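Local coordinates for protein nicotinate-nucleotide pyrophosphorylase (Pyrococcus furiosus, PDB 2I14) that probably catalyses the ATP-dependent transfer of a phosphoribosyl group to nicotinate, forming nicotinate mononucleotide on the pathway to NAD, at residues A[48-54]-A[302-307]; A[132-138]-A[286-292]; A[193-197]-A[223-227]. All coordinates share one frame; numbering follows the deposited sequence.

In the fold
The three contacts follow the chain from the antiparallel sheet into the alpha/beta barrel. Interaction 1 (48-54 with 302-307) returns the chain to the sheet at the far end of the barrel sequence, interaction 2 (132-138 with 286-292) joins the first and last barrel strands, and interaction 3 (193-197 with 223-227) packs two barrel helices. Centres of interactions 2 and 3 are 23 Å apart, on the same side of the chain's centre; that of interaction 1 is 28 Å from interaction 2 and 46 Å from interaction 3. The side chain of Tyr138 is about 9 Å from one bound PRPP analogue, that of Asp305 about 5 Å from another, and that of Glu223 about 8 Å from a zinc ion.

Interaction 1: residues A[48-54]-A[302-307]; sequences VTTTSLP and KPVDFA
Thr49 and Ala307 form an antiparallel hydrogen-bonded pair: Thr49 N donates to Ala307 O at 3.1 Å, and Ala307 N donates to Thr49 O at 2.8 Å. Each acceptor also receives a CA-H...O contact, Ala307 O from Val48 CA and Thr49 O from Phe306 CA. Beside this pair CG1 of Val48 comes within 4.0 Å of CD2 of Phe306, the two side chains crossing at about a right angle; the torsion that carries this methyl away from the backbone N (chi1 172°) delivers it to the ring. Val304 suits its buried place because CG1 serves two neighbours, covering the centre of one face of the Phe306 ring and meeting CD2 of Leu53 at 3.8 Å. Through the pair, strand 307-313 lies beside strand 43-49 in the large antiparallel sheet, so the chain leaving the alpha/beta barrel rejoins a strand of the N-terminal domain. Beyond the sheet the pairing gives way to packing: Pro54 lays its compact ring against the backbone of 302-303, with CG 3.3 Å from O of Pro303. Lys302 turns its amine to OD1 of Asn55. Further out, Phe88 meets the ring of Phe306 with planes about 30° apart, and Leu115 of helix 108-131 packs on it too. Asp305, at the centre of an inverse gamma turn, sends OD2 into a weak hydrogen bond with His144 of a neighbouring subunit, a residue of the ligand pocket.

Interaction 2: residues A[132-138]-A[286-292]; sequences AKFKPVY and VDVVDAF
Val137 and Phe292 pair as parallel neighbours where strand 137-139, the first of the alpha/beta barrel, lies beside strand 291-294, the last; this is the seam where the two ends of the barrel sequence meet. Two backbone hydrogen bonds bracket the pair. Phe292 N donates almost straight to Pro136 O (2.9 Å, 176° at the hydrogen), although the donor is tilted from the carbonyl plane, and Tyr138 N donates to Phe292 O at 2.7 Å. Both bonds use Phe292, so the residue that makes both bonds also carries the ring that packs beside them, against Ala132 and Val137.

Apolar contacts surround this ring. CE1 approaches the methyl of Ala132, a residue small enough to sit at the end of helix 108-131 against an aromatic group, while CG2 of Val137 reaches CB of Phe292 at 4.1 Å, the two side chains crossing at a slant. Ile282 and Val273 add to the same buried cluster. Nearer the surface, CG of Pro136 lies 3.6 Å from CB of Ala291.

Polar side chains tie down the turns that lead into the strands. The helix ends in a Schellman motif whose C-prime residue, Lys133, has positive phi, and a type I' turn spans Ala132 to Lys135. Lysine suits both positions in this turn because its methylenes can pack on Val286 while the amine goes on to a polar partner. Lys135 passes CD within 3.7 Å of CG1 of Val286 and gives NZ to O of Val289, in the carbonyl plane. Lys133, bent at each torsion beyond CB, forms a salt bridge in which NZ meets the syn side of Asp287 OD1 at 2.8 Å, 21° out of the carboxylate plane.

Interaction 3: residues A[193-197]-A[223-227]; sequences QVKAW and EAVMA
OE2 of Glu223, whose carboxylate lies against Gln193, is gripped by backbone N-H groups of the preceding loop: those of Phe217 and Tyr218, with a weak bond from Thr216. A carboxylate is well suited to such a cluster of donors, and being held at OE2 fixes how its other end is presented to the neighbouring helix. There the aliphatic part of Gln193 leans on it, CG standing 3.7 Å from Glu223 CD. The two side chains cross at about a right angle, with the amide and carboxylate planes 69° apart.

Trp197 provides the broad surface of the contact. CB of Ala227 sits over the six-membered ring in a CH-pi contact, 3.9 Å from the centroid and 19° off the normal, and the opposite face carries the carbonyl oxygen of Gln193 one turn earlier in the same helix. The short side chain of Ala227 suits this close approach: its CA is 3.9 Å from CZ2 of Trp197. The outer flank is closed by Met226, whose flexible thioether bends at its last torsion and brings CE to 3.7 Å from CG2 of Val194.

The segment axes approach to 10.5 Å and cross at -43°, a spacing wide enough for an indole between them. Ala212 of strand 211-213 touches both Trp197 and Ala227. Helix 193-203, this strand and helix 220-228 follow one another in the chain, and their packing is the helix-on-strand layering of an alpha/beta barrel, with Glu223 about 7 Å, side chain to side chain, from the zinc ligand His184, and about 6 Å from Asp215, a zinc-binding residue of this protein that is not bound to metal in this chain.

Interaction 1: residues A[48-54]-A[302-307]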
loop_
_atom_site.group_PDB
_atom_site.type_symbol
_atom_site.label_atom_id
_atom_site.label_comp_id
_atom_site.label_asym_id
_atom_site.label_seq_id
_atom_site.Cartn_x
_atom_site.Cartn_y
_atom_site.Cartn_z
ATOM N N VAL A 48 34.230 8.291 -16.884
ATOM C CA VAL A 48 32.966 8.984 -16.705
ATOM C C VAL A 48 31.867 7.926 -16.771
ATOM O O VAL A 48 31.705 7.246 -17.791
ATOM C CB VAL A 48 32.737 10.039 -17.778
ATOM C CG1 VAL A 48 31.341 10.586 -17.652
ATOM C CG2 VAL A 48 33.724 11.167 -17.600
ATOM N N THR A 49 31.141 7.765 -15.667
ATOM C CA THR A 49 30.052 6.778 -15.585
ATOM C C THR A 49 28.928 7.255 -14.659
ATOM O O THR A 49 28.913 8.393 -14.205
ATOM C CB THR A 49 30.544 5.446 -14.989
ATOM O OG1 THR A 49 30.932 5.683 -13.632
ATOM C CG2 THR A 49 31.749 4.901 -15.747
ATOM N N THR A 50 27.980 6.371 -14.403
ATOM C CA THR A 50 26.885 6.647 -13.475
ATOM C C THR A 50 26.666 5.316 -12.829
ATOM O O THR A 50 26.876 4.273 -13.456
ATOM C CB THR A 50 25.522 7.016 -14.127
ATOM O OG1 THR A 50 25.085 5.954 -14.981
ATOM C CG2 THR A 50 25.630 8.258 -14.922
ATOM N N THR A 51 26.236 5.349 -11.578
ATOM C CA THR A 51 25.976 4.118 -10.848
ATOM C C THR A 51 24.495 3.833 -10.960
ATOM O O THR A 51 24.014 2.797 -10.517
ATOM C CB THR A 51 26.354 4.258 -9.365
ATOM O OG1 THR A 51 25.699 5.408 -8.821
ATOM C CG2 THR A 51 27.863 4.410 -9.210
ATOM N N SER A 52 23.781 4.768 -11.576
ATOM C CA SER A 52 22.346 4.627 -11.761
ATOM C C SER A 52 21.855 5.600 -12.813
ATOM O O SER A 52 22.530 6.564 -13.151
ATOM C CB SER A 52 21.633 4.959 -10.462
ATOM O OG SER A 52 21.784 6.349 -10.202
ATOM N N LEU A 53 20.661 5.347 -13.313
ATOM C CA LEU A 53 20.030 6.220 -14.286
ATOM C C LEU A 53 18.773 6.708 -13.584
ATOM O O LEU A 53 18.288 6.079 -12.655
ATOM C CB LEU A 53 19.661 5.436 -15.554
ATOM C CG LEU A 53 20.866 4.961 -16.369
ATOM C CD1 LEU A 53 20.458 3.817 -17.278
ATOM C CD2 LEU A 53 21.438 6.139 -17.149
ATOM N N PRO A 54 18.221 7.835 -14.018
ATOM C CA PRO A 54 17.010 8.345 -13.370
ATOM C C PRO A 54 15.935 7.291 -13.242
ATOM O O PRO A 54 15.824 6.424 -14.092
ATOM C CB PRO A 54 16.588 9.478 -14.288
ATOM C CG PRO A 54 17.906 9.993 -14.769
ATOM C CD PRO A 54 18.649 8.729 -15.106
ATOM N N LYS A 302 15.235 14.708 -15.757
ATOM C CA LYS A 302 16.301 14.699 -14.769
ATOM C C LYS A 302 17.631 14.306 -15.385
ATOM O O LYS A 302 17.690 13.399 -16.210
ATOM C CB LYS A 302 16.013 13.693 -13.660
ATOM C CG LYS A 302 14.691 13.851 -12.945
ATOM C CD LYS A 302 14.543 12.731 -11.911
ATOM C CE LYS A 302 13.091 12.472 -11.556
ATOM N NZ LYS A 302 13.000 11.230 -10.748
ATOM N N PRO A 303 18.722 14.966 -14.972
ATOM C CA PRO A 303 20.075 14.692 -15.460
ATOM C C PRO A 303 20.502 13.267 -15.121
ATOM O O PRO A 303 19.880 12.614 -14.289
ATOM C CB PRO A 303 20.918 15.701 -14.704
ATOM C CG PRO A 303 19.973 16.840 -14.508
ATOM C CD PRO A 303 18.706 16.168 -14.126
ATOM N N VAL A 304 21.567 12.791 -15.761
ATOM C CA VAL A 304 22.108 11.454 -15.500
ATOM C C VAL A 304 23.263 11.723 -14.551
ATOM O O VAL A 304 24.163 12.470 -14.896
ATOM C CB VAL A 304 22.630 10.795 -16.808
ATOM C CG1 VAL A 304 23.190 9.416 -16.524
ATOM C CG2 VAL A 304 21.499 10.694 -17.818
ATOM N N ASP A 305 23.220 11.138 -13.358
ATOM C CA ASP A 305 24.257 11.364 -12.342
ATOM C C ASP A 305 25.614 10.900 -12.849
ATOM O O ASP A 305 26.138 9.886 -12.386
ATOM C CB ASP A 305 23.909 10.623 -11.029
ATOM C CG ASP A 305 24.449 11.340 -9.776
ATOM O OD1 ASP A 305 24.487 10.728 -8.670
ATOM O OD2 ASP A 305 24.828 12.529 -9.898
ATOM N N PHE A 306 26.173 11.641 -13.805
ATOM C CA PHE A 306 27.476 11.323 -14.400
ATOM C C PHE A 306 28.621 11.804 -13.506
ATOM O O PHE A 306 28.598 12.929 -13.021
ATOM C CB PHE A 306 27.586 11.971 -15.795
ATOM C CG PHE A 306 27.129 11.086 -16.923
ATOM C CD1 PHE A 306 26.370 11.602 -17.971
ATOM C CD2 PHE A 306 27.465 9.737 -16.948
ATOM C CE1 PHE A 306 25.946 10.788 -19.029
ATOM C CE2 PHE A 306 27.046 8.909 -18.002
ATOM C CZ PHE A 306 26.282 9.440 -19.044
ATOM N N ALA A 307 29.619 10.959 -13.284
ATOM C CA ALA A 307 30.744 11.358 -12.452
ATOM C C ALA A 307 32.089 11.036 -13.096
ATOM O O ALA A 307 32.232 10.029 -13.782
ATOM C CB ALA A 307 30.646 10.692 -11.087
#

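Interaction 2: residues A[132-138]-A[286-292]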
loop_
_atom_site.group_PDB
_atom_site.type_symbol
_atom_site.label_atom_id
_atom_site.label_comp_id
_atom_site.label_asym_id
_atom_site.label_seq_id
_atom_site.Cartn_x
_atom_site.Cartn_y
_atom_site.Cartn_z
ATOM N N ALA A 132 5.071 6.062 -27.314
ATOM C CA ALA A 132 4.146 6.570 -28.321
ATOM C C ALA A 132 4.103 5.704 -29.567
ATOM O O ALA A 132 3.588 6.134 -30.591
ATOM C CB ALA A 132 4.518 8.002 -28.709
ATOM N N LYS A 133 4.638 4.487 -29.468
ATOM C CA LYS A 133 4.677 3.540 -30.584
ATOM C C LYS A 133 5.351 4.242 -31.763
ATOM O O LYS A 133 4.840 4.241 -32.892
ATOM C CB LYS A 133 3.259 3.128 -30.972
ATOM C CG LYS A 133 2.397 2.628 -29.826
ATOM C CD LYS A 133 2.442 1.113 -29.687
ATOM C CE LYS A 133 1.054 0.487 -29.888
ATOM N NZ LYS A 133 0.040 0.835 -28.836
ATOM N N PHE A 134 6.491 4.865 -31.480
ATOM C CA PHE A 134 7.265 5.593 -32.479
ATOM C C PHE A 134 6.494 6.575 -33.355
ATOM O O PHE A 134 7.013 7.039 -34.363
ATOM C CB PHE A 134 8.051 4.614 -33.327
ATOM C CG PHE A 134 9.120 3.918 -32.559
ATOM C CD1 PHE A 134 10.411 4.429 -32.519
ATOM C CD2 PHE A 134 8.822 2.781 -31.798
ATOM C CE1 PHE A 134 11.395 3.820 -31.728
ATOM C CE2 PHE A 134 9.794 2.164 -31.002
ATOM C CZ PHE A 134 11.079 2.682 -30.966
ATOM N N LYS A 135 5.269 6.912 -32.961
ATOM C CA LYS A 135 4.499 7.887 -33.704
ATOM C C LYS A 135 5.220 9.242 -33.614
ATOM O O LYS A 135 6.246 9.375 -32.953
ATOM C CB LYS A 135 3.103 7.992 -33.120
ATOM C CG LYS A 135 2.169 6.885 -33.578
ATOM C CD LYS A 135 1.187 6.527 -32.486
ATOM C CE LYS A 135 -0.124 6.047 -33.045
ATOM N NZ LYS A 135 -0.810 7.195 -33.672
ATOM N N PRO A 136 4.715 10.267 -34.306
ATOM C CA PRO A 136 5.463 11.522 -34.166
ATOM C C PRO A 136 5.307 12.218 -32.806
ATOM O O PRO A 136 4.237 12.208 -32.186
ATOM C CB PRO A 136 4.945 12.364 -35.344
ATOM C CG PRO A 136 3.551 11.824 -35.584
ATOM C CD PRO A 136 3.747 10.340 -35.421
ATOM N N VAL A 137 6.397 12.832 -32.358
ATOM C CA VAL A 137 6.448 13.549 -31.081
ATOM C C VAL A 137 7.276 14.816 -31.242
ATOM O O VAL A 137 8.423 14.771 -31.693
ATOM C CB VAL A 137 7.111 12.686 -29.981
ATOM C CG1 VAL A 137 7.173 13.452 -28.698
ATOM C CG2 VAL A 137 6.340 11.408 -29.786
ATOM N N TYR A 138 6.713 15.941 -30.842
ATOM C CA TYR A 138 7.429 17.194 -30.984
ATOM C C TYR A 138 7.760 17.861 -29.671
ATOM O O TYR A 138 6.898 18.034 -28.814
ATOM C CB TYR A 138 6.627 18.156 -31.874
ATOM C CG TYR A 138 6.286 17.558 -33.220
ATOM C CD1 TYR A 138 5.010 17.061 -33.494
ATOM C CD2 TYR A 138 7.270 17.398 -34.176
ATOM C CE1 TYR A 138 4.740 16.415 -34.683
ATOM C CE2 TYR A 138 7.015 16.753 -35.363
ATOM C CZ TYR A 138 5.751 16.258 -35.618
ATOM O OH TYR A 138 5.529 15.584 -36.808
ATOM N N VAL A 286 -2.136 6.415 -26.836
ATOM C CA VAL A 286 -1.446 6.274 -28.124
ATOM C C VAL A 286 -2.326 5.849 -29.283
ATOM O O VAL A 286 -2.322 6.471 -30.351
ATOM C CB VAL A 286 -0.346 5.213 -28.094
ATOM C CG1 VAL A 286 0.836 5.693 -28.888
ATOM C CG2 VAL A 286 0.009 4.854 -26.679
ATOM N N ASP A 287 -3.057 4.758 -29.076
ATOM C CA ASP A 287 -3.906 4.192 -30.111
ATOM C C ASP A 287 -5.095 5.051 -30.527
ATOM O O ASP A 287 -5.982 4.582 -31.221
ATOM C CB ASP A 287 -4.394 2.804 -29.677
ATOM C CG ASP A 287 -3.252 1.854 -29.371
ATOM O OD1 ASP A 287 -2.249 1.857 -30.125
ATOM O OD2 ASP A 287 -3.358 1.098 -28.382
ATOM N N VAL A 288 -5.120 6.310 -30.132
ATOM C CA VAL A 288 -6.240 7.150 -30.501
ATOM C C VAL A 288 -5.760 8.557 -30.838
ATOM O O VAL A 288 -6.552 9.447 -31.131
ATOM C CB VAL A 288 -7.266 7.176 -29.350
ATOM C CG1 VAL A 288 -8.375 8.171 -29.631
ATOM C CG2 VAL A 288 -7.848 5.787 -29.161
ATOM N N VAL A 289 -4.451 8.755 -30.801
ATOM C CA VAL A 289 -3.889 10.057 -31.110
ATOM C C VAL A 289 -2.893 9.898 -32.247
ATOM O O VAL A 289 -2.226 8.865 -32.373
ATOM C CB VAL A 289 -3.208 10.680 -29.877
ATOM C CG1 VAL A 289 -4.253 11.032 -28.840
ATOM C CG2 VAL A 289 -2.230 9.708 -29.287
ATOM N N ASP A 290 -2.801 10.929 -33.075
ATOM C CA ASP A 290 -1.926 10.893 -34.225
ATOM C C ASP A 290 -0.516 11.388 -33.970
ATOM O O ASP A 290 0.450 10.765 -34.424
ATOM C CB ASP A 290 -2.565 11.675 -35.375
ATOM C CG ASP A 290 -3.746 10.942 -35.989
ATOM O OD1 ASP A 290 -4.867 11.001 -35.429
ATOM O OD2 ASP A 290 -3.537 10.284 -37.034
ATOM N N ALA A 291 -0.401 12.512 -33.259
ATOM C CA ALA A 291 0.902 13.092 -32.951
ATOM C C ALA A 291 0.911 13.731 -31.578
ATOM O O ALA A 291 -0.088 14.312 -31.139
ATOM C CB ALA A 291 1.275 14.109 -33.991
ATOM N N PHE A 292 2.063 13.635 -30.917
ATOM C CA PHE A 292 2.227 14.177 -29.569
ATOM C C PHE A 292 3.088 15.419 -29.446
ATOM O O PHE A 292 4.122 15.545 -30.110
ATOM C CB PHE A 292 2.838 13.131 -28.646
ATOM C CG PHE A 292 2.030 11.888 -28.507
ATOM C CD1 PHE A 292 2.230 10.823 -29.358
ATOM C CD2 PHE A 292 1.103 11.762 -27.487
ATOM C CE1 PHE A 292 1.528 9.639 -29.196
ATOM C CE2 PHE A 292 0.397 10.582 -27.319
ATOM C CZ PHE A 292 0.618 9.517 -28.183
#

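Interaction 3: residues A[193-197]-A[223-227]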
loop_
_atom_site.group_PDB
_atom_site.type_symbol
_atom_site.label_atom_id
_atom_site.label_comp_id
_atom_site.label_asym_id
_atom_site.label_seq_id
_atom_site.Cartn_x
_atom_site.Cartn_y
_atom_site.Cartn_z
ATOM N N GLN A 193 -12.621 32.350 -32.504
ATOM C CA GLN A 193 -12.001 31.092 -32.903
ATOM C C GLN A 193 -11.886 30.965 -34.411
ATOM O O GLN A 193 -10.783 30.861 -34.954
ATOM C CB GLN A 193 -12.797 29.896 -32.368
ATOM C CG GLN A 193 -13.002 29.918 -30.873
ATOM C CD GLN A 193 -14.398 30.372 -30.489
ATOM O OE1 GLN A 193 -15.323 29.559 -30.388
ATOM N NE2 GLN A 193 -14.564 31.677 -30.290
ATOM N N VAL A 194 -13.030 30.978 -35.087
ATOM C CA VAL A 194 -13.063 30.831 -36.539
ATOM C C VAL A 194 -12.235 31.869 -37.290
ATOM O O VAL A 194 -11.425 31.527 -38.158
ATOM C CB VAL A 194 -14.498 30.891 -37.054
ATOM C CG1 VAL A 194 -14.549 30.320 -38.471
ATOM C CG2 VAL A 194 -15.432 30.141 -36.098
ATOM N N LYS A 195 -12.453 33.136 -36.947
ATOM C CA LYS A 195 -11.744 34.251 -37.565
ATOM C C LYS A 195 -10.236 34.047 -37.421
ATOM O O LYS A 195 -9.453 34.336 -38.339
ATOM C CB LYS A 195 -12.167 35.563 -36.886
ATOM C CG LYS A 195 -11.838 36.828 -37.675
ATOM C CD LYS A 195 -12.259 38.096 -36.917
ATOM C CE LYS A 195 -13.770 38.170 -36.696
ATOM N NZ LYS A 195 -14.533 38.374 -37.959
ATOM N N ALA A 196 -9.849 33.530 -36.253
ATOM C CA ALA A 196 -8.452 33.276 -35.924
ATOM C C ALA A 196 -7.789 32.262 -36.846
ATOM O O ALA A 196 -6.827 32.590 -37.544
ATOM C CB ALA A 196 -8.341 32.814 -34.477
ATOM N N TRP A 197 -8.293 31.030 -36.855
ATOM C CA TRP A 197 -7.677 30.033 -37.706
ATOM C C TRP A 197 -7.928 30.260 -39.182
ATOM O O TRP A 197 -7.420 29.524 -40.021
ATOM C CB TRP A 197 -8.054 28.601 -37.285
ATOM C CG TRP A 197 -9.437 28.358 -36.762
ATOM C CD1 TRP A 197 -10.615 28.623 -37.398
ATOM C CD2 TRP A 197 -9.784 27.677 -35.546
ATOM N NE1 TRP A 197 -11.677 28.139 -36.660
ATOM C CE2 TRP A 197 -11.197 27.555 -35.520
ATOM C CE3 TRP A 197 -9.041 27.157 -34.480
ATOM C CZ2 TRP A 197 -11.881 26.937 -34.468
ATOM C CZ3 TRP A 197 -9.721 26.543 -33.434
ATOM C CH2 TRP A 197 -11.129 26.438 -33.437
ATOM N N GLU A 223 -15.880 23.216 -30.644
ATOM C CA GLU A 223 -14.882 23.894 -31.465
ATOM C C GLU A 223 -14.172 23.008 -32.481
ATOM O O GLU A 223 -13.578 23.500 -33.441
ATOM C CB GLU A 223 -13.846 24.578 -30.571
ATOM C CG GLU A 223 -14.387 25.768 -29.812
ATOM C CD GLU A 223 -13.289 26.607 -29.192
ATOM O OE1 GLU A 223 -12.403 27.085 -29.937
ATOM O OE2 GLU A 223 -13.314 26.791 -27.958
ATOM N N ALA A 224 -14.227 21.701 -32.275
ATOM C CA ALA A 224 -13.573 20.792 -33.199
ATOM C C ALA A 224 -14.290 20.819 -34.542
ATOM O O ALA A 224 -13.655 21.044 -35.577
ATOM C CB ALA A 224 -13.562 19.392 -32.633
ATOM N N VAL A 225 -15.609 20.599 -34.531
ATOM C CA VAL A 225 -16.381 20.612 -35.775
ATOM C C VAL A 225 -16.308 21.985 -36.433
ATOM O O VAL A 225 -16.176 22.075 -37.652
ATOM C CB VAL A 225 -17.866 20.211 -35.568
ATOM C CG1 VAL A 225 -17.954 18.743 -35.190
ATOM C CG2 VAL A 225 -18.506 21.085 -34.520
ATOM N N MET A 226 -16.384 23.045 -35.632
ATOM C CA MET A 226 -16.280 24.403 -36.160
ATOM C C MET A 226 -15.027 24.505 -37.027
ATOM O O MET A 226 -15.100 24.893 -38.195
ATOM C CB MET A 226 -16.179 25.428 -35.023
ATOM C CG MET A 226 -17.467 25.661 -34.250
ATOM S SD MET A 226 -17.204 26.679 -32.780
ATOM C CE MET A 226 -17.184 28.342 -33.449
ATOM N N ALA A 227 -13.880 24.152 -36.450
ATOM C CA ALA A 227 -12.607 24.200 -37.163
ATOM C C ALA A 227 -12.647 23.341 -38.421
ATOM O O ALA A 227 -11.915 23.588 -39.376
ATOM C CB ALA A 227 -11.486 23.736 -36.251
#